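Local coordinates for protein cysteine synthase 3 (Entamoeba histolytica, PDB 6KR5) that probably catalyses the pyridoxal-phosphate-dependent synthesis of L-cysteine from O-acetyl-L-serine and sulfide, releasing acetate, at residues V27-H30 against G31-D34; G192-G195 against T196-G199; G240-T243 against D244-K248. All blocks are in the same frame, centred on the assembly; numbering follows the deposited sequence.

Interaction 1. Residues V27-H30 against G31-D34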
# COMPACT_ATOMS: atom_id res chain seq x y z
N VAL B 27 -11.98 7.77 -6.12
CA VAL B 27 -11.87 7.21 -7.47
C VAL B 27 -13.23 6.73 -7.96
O VAL B 27 -13.99 6.11 -7.22
CB VAL B 27 -10.85 6.04 -7.49
CG1 VAL B 27 -10.67 5.47 -8.91
CG2 VAL B 27 -9.51 6.50 -6.91
N GLU B 28 -13.52 7.00 -9.23
CA GLU B 28 -14.76 6.50 -9.84
C GLU B 28 -14.70 5.00 -10.07
O GLU B 28 -13.70 4.48 -10.60
CB GLU B 28 -15.01 7.19 -11.18
CG GLU B 28 -15.16 8.70 -11.12
CD GLU B 28 -15.22 9.34 -12.51
OE1 GLU B 28 -14.81 8.69 -13.50
OE2 GLU B 28 -15.68 10.50 -12.61
N LEU B 29 -15.79 4.30 -9.72
CA LEU B 29 -16.03 2.93 -10.18
C LEU B 29 -16.70 2.96 -11.56
O LEU B 29 -17.55 3.81 -11.83
CB LEU B 29 -16.93 2.19 -9.19
CG LEU B 29 -16.30 1.77 -7.88
CD1 LEU B 29 -17.30 0.95 -7.07
CD2 LEU B 29 -15.01 0.99 -8.11
N HIS B 30 -16.32 2.00 -12.41
CA HIS B 30 -16.90 1.91 -13.76
C HIS B 30 -17.23 0.47 -14.12
O HIS B 30 -18.29 0.19 -14.68
CB HIS B 30 -15.96 2.49 -14.81
CG HIS B 30 -15.70 3.96 -14.65
ND1 HIS B 30 -16.66 4.91 -14.91
CD2 HIS B 30 -14.59 4.63 -14.27
CE1 HIS B 30 -16.16 6.11 -14.68
NE2 HIS B 30 -14.90 5.97 -14.29
N GLY B 31 -16.30 -0.44 -13.84
CA GLY B 31 -16.49 -1.81 -14.26
C GLY B 31 -17.65 -2.48 -13.56
O GLY B 31 -18.51 -3.09 -14.20
N VAL B 32 -17.70 -2.36 -12.23
CA VAL B 32 -18.77 -3.02 -11.47
C VAL B 32 -20.04 -2.19 -11.40
O VAL B 32 -21.05 -2.69 -10.88
CB VAL B 32 -18.32 -3.39 -10.05
CG1 VAL B 32 -17.20 -4.42 -10.10
CG2 VAL B 32 -17.91 -2.15 -9.23
N THR B 33 -20.04 -0.96 -11.91
CA THR B 33 -21.26 -0.16 -12.00
C THR B 33 -21.98 -0.36 -13.33
O THR B 33 -23.07 0.20 -13.52
CB THR B 33 -20.97 1.33 -11.81
OG1 THR B 33 -20.16 1.80 -12.89
CG2 THR B 33 -20.25 1.57 -10.48
N ASP B 34 -21.39 -1.14 -14.23
CA ASP B 34 -21.92 -1.45 -15.56
C ASP B 34 -22.98 -2.53 -15.41
O ASP B 34 -22.75 -3.72 -15.64
CB ASP B 34 -20.77 -1.87 -16.48
CG ASP B 34 -21.22 -2.26 -17.87
OD1 ASP B 34 -22.30 -1.81 -18.33
OD2 ASP B 34 -20.47 -3.04 -18.51
O HOH W 1 -20.73 4.45 -12.90

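Interaction 2. Residues G192-G195 against T196-G199. With PLP (pyridoxal-5'-phosphate), chain D.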
# COMPACT_ATOMS: atom_id res chain seq x y z
N GLY B 192 -16.70 -1.37 12.03
CA GLY B 192 -15.93 -2.12 13.00
C GLY B 192 -16.03 -1.44 14.35
O GLY B 192 -16.85 -1.84 15.19
N THR B 193 -15.21 -0.40 14.57
CA THR B 193 -15.33 0.41 15.78
C THR B 193 -16.48 1.39 15.69
O THR B 193 -16.93 1.89 16.73
CB THR B 193 -14.04 1.20 16.06
OG1 THR B 193 -13.85 2.22 15.06
CG2 THR B 193 -12.82 0.28 16.11
N ALA B 194 -16.93 1.70 14.47
CA ALA B 194 -17.93 2.70 14.09
C ALA B 194 -17.32 4.10 14.04
O ALA B 194 -18.04 5.05 13.74
CB ALA B 194 -19.18 2.70 14.99
N GLY B 195 -16.01 4.26 14.27
CA GLY B 195 -15.41 5.58 14.16
C GLY B 195 -15.63 6.24 12.81
O GLY B 195 -15.88 7.44 12.74
N THR B 196 -15.53 5.46 11.73
CA THR B 196 -15.67 6.03 10.40
C THR B 196 -17.10 6.47 10.14
O THR B 196 -17.35 7.61 9.73
CB THR B 196 -15.23 5.05 9.32
OG1 THR B 196 -13.85 4.72 9.51
CG2 THR B 196 -15.38 5.68 7.95
N VAL B 197 -18.07 5.57 10.36
CA VAL B 197 -19.44 5.89 9.98
C VAL B 197 -19.95 7.06 10.80
O VAL B 197 -20.60 7.97 10.27
CB VAL B 197 -20.34 4.64 10.07
CG1 VAL B 197 -20.60 4.20 11.51
CG2 VAL B 197 -21.68 4.88 9.34
N ILE B 198 -19.62 7.10 12.10
CA ILE B 198 -20.10 8.18 12.95
C ILE B 198 -19.30 9.45 12.71
O ILE B 198 -19.87 10.54 12.61
CB ILE B 198 -20.05 7.76 14.44
CG1 ILE B 198 -20.94 6.54 14.70
CG2 ILE B 198 -20.44 8.94 15.34
CD1 ILE B 198 -22.34 6.63 14.08
N GLY B 199 -17.97 9.34 12.61
CA GLY B 199 -17.15 10.52 12.40
C GLY B 199 -17.39 11.16 11.04
O GLY B 199 -17.57 12.38 10.94
N1 PLP D . -12.46 -2.74 7.61
C2 PLP D . -11.17 -2.82 8.06
C2A PLP D . -10.20 -3.66 7.29
C3 PLP D . -10.79 -2.12 9.19
O3 PLP D . -9.50 -2.21 9.62
C4 PLP D . -11.72 -1.34 9.87
C4A PLP D . -11.37 -0.66 11.15
O4A PLP D . -10.24 -0.80 11.63
C5 PLP D . -13.03 -1.27 9.40
C6 PLP D . -13.39 -1.98 8.28
C5A PLP D . -14.11 -0.48 10.12
O4P PLP D . -13.81 0.87 10.32
P PLP D . -14.35 1.53 11.68
O1P PLP D . -15.82 1.20 11.80
O2P PLP D . -13.58 0.91 12.81
O3P PLP D . -14.11 2.99 11.56

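Interaction 3. Residues G240-T243 against D244-K248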
# COMPACT_ATOMS: atom_id res chain seq x y z
N GLY B 240 -19.54 -7.87 16.83
CA GLY B 240 -20.41 -8.71 17.64
C GLY B 240 -21.08 -8.01 18.78
O GLY B 240 -21.74 -8.67 19.60
N PHE B 241 -20.94 -6.69 18.87
CA PHE B 241 -21.58 -5.88 19.90
C PHE B 241 -21.76 -4.49 19.32
O PHE B 241 -21.10 -4.12 18.35
CB PHE B 241 -20.77 -5.84 21.21
CG PHE B 241 -19.37 -5.31 21.06
CD1 PHE B 241 -18.34 -6.15 20.68
CD2 PHE B 241 -19.09 -3.97 21.25
CE1 PHE B 241 -17.05 -5.67 20.52
CE2 PHE B 241 -17.79 -3.48 21.08
CZ PHE B 241 -16.78 -4.34 20.71
N VAL B 242 -22.66 -3.72 19.92
CA VAL B 242 -22.84 -2.33 19.51
C VAL B 242 -21.79 -1.51 20.26
O VAL B 242 -21.75 -1.52 21.49
CB VAL B 242 -24.25 -1.82 19.82
CG1 VAL B 242 -24.42 -0.40 19.35
CG2 VAL B 242 -25.28 -2.72 19.15
N THR B 243 -20.91 -0.84 19.52
CA THR B 243 -19.76 -0.20 20.15
C THR B 243 -20.15 1.11 20.83
O THR B 243 -21.18 1.73 20.52
CB THR B 243 -18.66 0.07 19.13
OG1 THR B 243 -19.09 1.10 18.22
CG2 THR B 243 -18.33 -1.20 18.36
N ASP B 244 -19.30 1.54 21.77
CA ASP B 244 -19.55 2.78 22.49
C ASP B 244 -19.56 3.99 21.56
O ASP B 244 -20.23 4.99 21.83
CB ASP B 244 -18.51 2.98 23.60
CG ASP B 244 -18.78 2.11 24.82
OD1 ASP B 244 -19.90 1.61 24.97
OD2 ASP B 244 -17.85 1.95 25.64
N ILE B 245 -18.83 3.92 20.44
CA ILE B 245 -18.80 5.03 19.49
C ILE B 245 -20.10 5.12 18.70
O ILE B 245 -20.51 6.22 18.28
CB ILE B 245 -17.58 4.87 18.56
CG1 ILE B 245 -16.30 5.17 19.32
CG2 ILE B 245 -17.71 5.74 17.32
CD1 ILE B 245 -15.01 4.80 18.56
N TYR B 246 -20.75 3.99 18.44
CA TYR B 246 -21.93 3.98 17.59
C TYR B 246 -23.03 4.88 18.15
O TYR B 246 -23.35 4.82 19.34
CB TYR B 246 -22.46 2.56 17.42
CG TYR B 246 -23.44 2.44 16.28
CD1 TYR B 246 -23.00 2.38 14.97
CD2 TYR B 246 -24.81 2.41 16.52
CE1 TYR B 246 -23.89 2.27 13.92
CE2 TYR B 246 -25.71 2.32 15.47
CZ TYR B 246 -25.24 2.25 14.18
OH TYR B 246 -26.11 2.15 13.12
N LYS B 247 -23.60 5.71 17.28
CA LYS B 247 -24.72 6.59 17.61
C LYS B 247 -25.80 6.35 16.56
O LYS B 247 -25.68 6.84 15.44
CB LYS B 247 -24.32 8.06 17.60
CG LYS B 247 -23.41 8.51 18.70
CD LYS B 247 -22.95 9.93 18.38
CE LYS B 247 -22.93 10.81 19.61
NZ LYS B 247 -22.56 12.21 19.26
N LYS B 248 -26.86 5.62 16.93
CA LYS B 248 -27.86 5.22 15.95
C LYS B 248 -28.50 6.42 15.26
O LYS B 248 -28.91 6.32 14.10
CB LYS B 248 -28.93 4.36 16.63
CG LYS B 248 -29.71 5.10 17.70
CD LYS B 248 -30.84 4.23 18.24
CE LYS B 248 -31.60 4.95 19.35
NZ LYS B 248 -30.69 5.44 20.42
O HOH W 2 -21.83 0.32 23.67
O HOH W 3 -23.57 2.82 21.51

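Interaction 1. Residues V27-H30 against G31-D34
Thr33 folds back over Leu29 and His30 where the chain leaves strand 26-28 and enters the type I beta turn from Gly31 to Asp34. With chi1 at 66°, its OG1 sits between its own backbone N and carbonyl carbon, which turns the hydroxyl to the carbonyl of His30 and the methyl to Leu29. OG1 lies 3.0 Å from His30 O and 2.7 Å from a water, and its one proton cannot be assigned between the acceptors in reach. The same water gives a weak bond of 3.4 Å to Leu29 O, so it bridges Leu29 O and Thr33 OG1. Thr33 N adds a weak bond to His30 O, 3.5 Å long and bent at the hydrogen. Thr33 CG2 rests 3.6 Å from Leu29 CB, while the far end of the leucine turns to Val32, its CD1 lying 3.8 Å from Val32 CG2. The His30 ring reaches back to Glu28, where His30 NE2 meets Glu28 OE1 at 2.8 Å. The oxygen lies in the ring plane, but the bond is weak, and NE2 also has a weak bond to His15 O of the second subunit. Asp273 binds the backbone N of His30, Gly31 and Val32, and Lys327 forms a salt bridge with Asp34. Leu29 and Thr33 both pack on strand 43-48 and helix 279-292, Val32 lies against helices 279-292 and 259-273, and Val27 continues the sheet into the second subunit through a parallel ladder.

Interaction 2. Residues G192-G195 against T196-G199
Ala194 caps the start of helix 195-207 and meets Val197 and Ile198 in its first turn, a local helix-start contact at the end of the loop that follows strand 186-190. The sequence Gly-Thr-Ala-Gly-Thr from Gly192 to Thr196 is the phosphate-binding loop familiar from this family of pyridoxal-phosphate enzymes, and it wraps round the cofactor phosphate. From the N-cap position, the carbonyl oxygen of Ala194 receives Ile198 N at 3.1 Å, almost head-on, and Ile198 CG1 packs 3.4 Å from the same oxygen; Ala194 CB lies 4.0 Å from Val197 CG1. Gly199 N bonds Gly195 O from above the carbonyl plane. These bonds hold the helix start in shape, while Thr196 N is directed to the phosphate. O1P takes the backbone N of both Gly192 and Ala194, O2P takes N and OG1 of Thr193, and O3P takes N and OG1 of Thr196, so each of these three phosphate oxygens is gripped by two bonds from the loop. The helix start, with Thr196 N bonded to O3P, would favour the negative charge, in the manner of a helix dipole. Ser280 and Asn88 also bond the cofactor. Thr193 OG1 has a double role: it donates to PLP O2P at 2.6 Å and accepts Gly195 N at 3.1 Å (N-H...O angle 164°), an ST turn, with Asn165 ND2 as a further partner.

Interaction 3. Residues G240-T243 against D244-K248
The phenol ring of Tyr246 is met by Val242, whose CG1 comes obliquely to within 4.0 Å of Tyr246 CD2. Leu224, Val251 and Ala194 are also among the neighbours of the tyrosine side chain, while the second ring, of Phe241, takes no part in this meeting and stacks edge-to-face with Phe160. The valine methyl reaches the tyrosine because CG1 is anti to the backbone N (chi1 -178°), which carries this methyl to the ring. Between these two residues the backbone turns through Asp244 and Ile245, bringing Tyr246 N back to Thr243. Tyr246 N is shared by two acceptors of that residue, Thr243 O at 3.1 Å and Thr243 OG1 at 3.3 Å, both weak because the N-H points between them. Tyr246 CB in turn lies 3.5 Å from Thr243 O. Two waters complete the polar side of the turn. One donates to Val242 O and to Asp244 OD1 (2.7 Å), tying the carboxylate to the backbone two residues back; the other donates to Thr243 O at 2.8 Å and to Tyr246 O at 3.0 Å, bridging the two carbonyls. Thr243 itself is buried, and its OG1 bonds Thr193 O of the phosphate-binding loop. Since the Thr193 carbonyl can only accept, the Thr243 hydroxyl proton probably goes there, leaving the oxygen to receive Tyr246 N: one buried hydroxyl joins its own turn to the loop that holds the cofactor phosphate.

In the fold
The three contacts follow one another along the chain without overlap. Interactions 2 and 3 are neighbours, their centres 9 Å apart, and they touch directly: Ile198 CD1 packs 3.6 Å from Lys247 N, besides the threonine bond between the two loops. Interaction 3, in the loop between strands 212-218 and 253-257, therefore backs the cofactor-binding loop of interaction 2. Interaction 1 lies about 25 Å from interaction 2 and 31 Å from interaction 3, centre to centre. Strand 26-28 and strand 186-190 nevertheless belong to the same mixed sheet, so one sheet runs from the subunit interface near interaction 1 to the strand that leads into the cofactor loop.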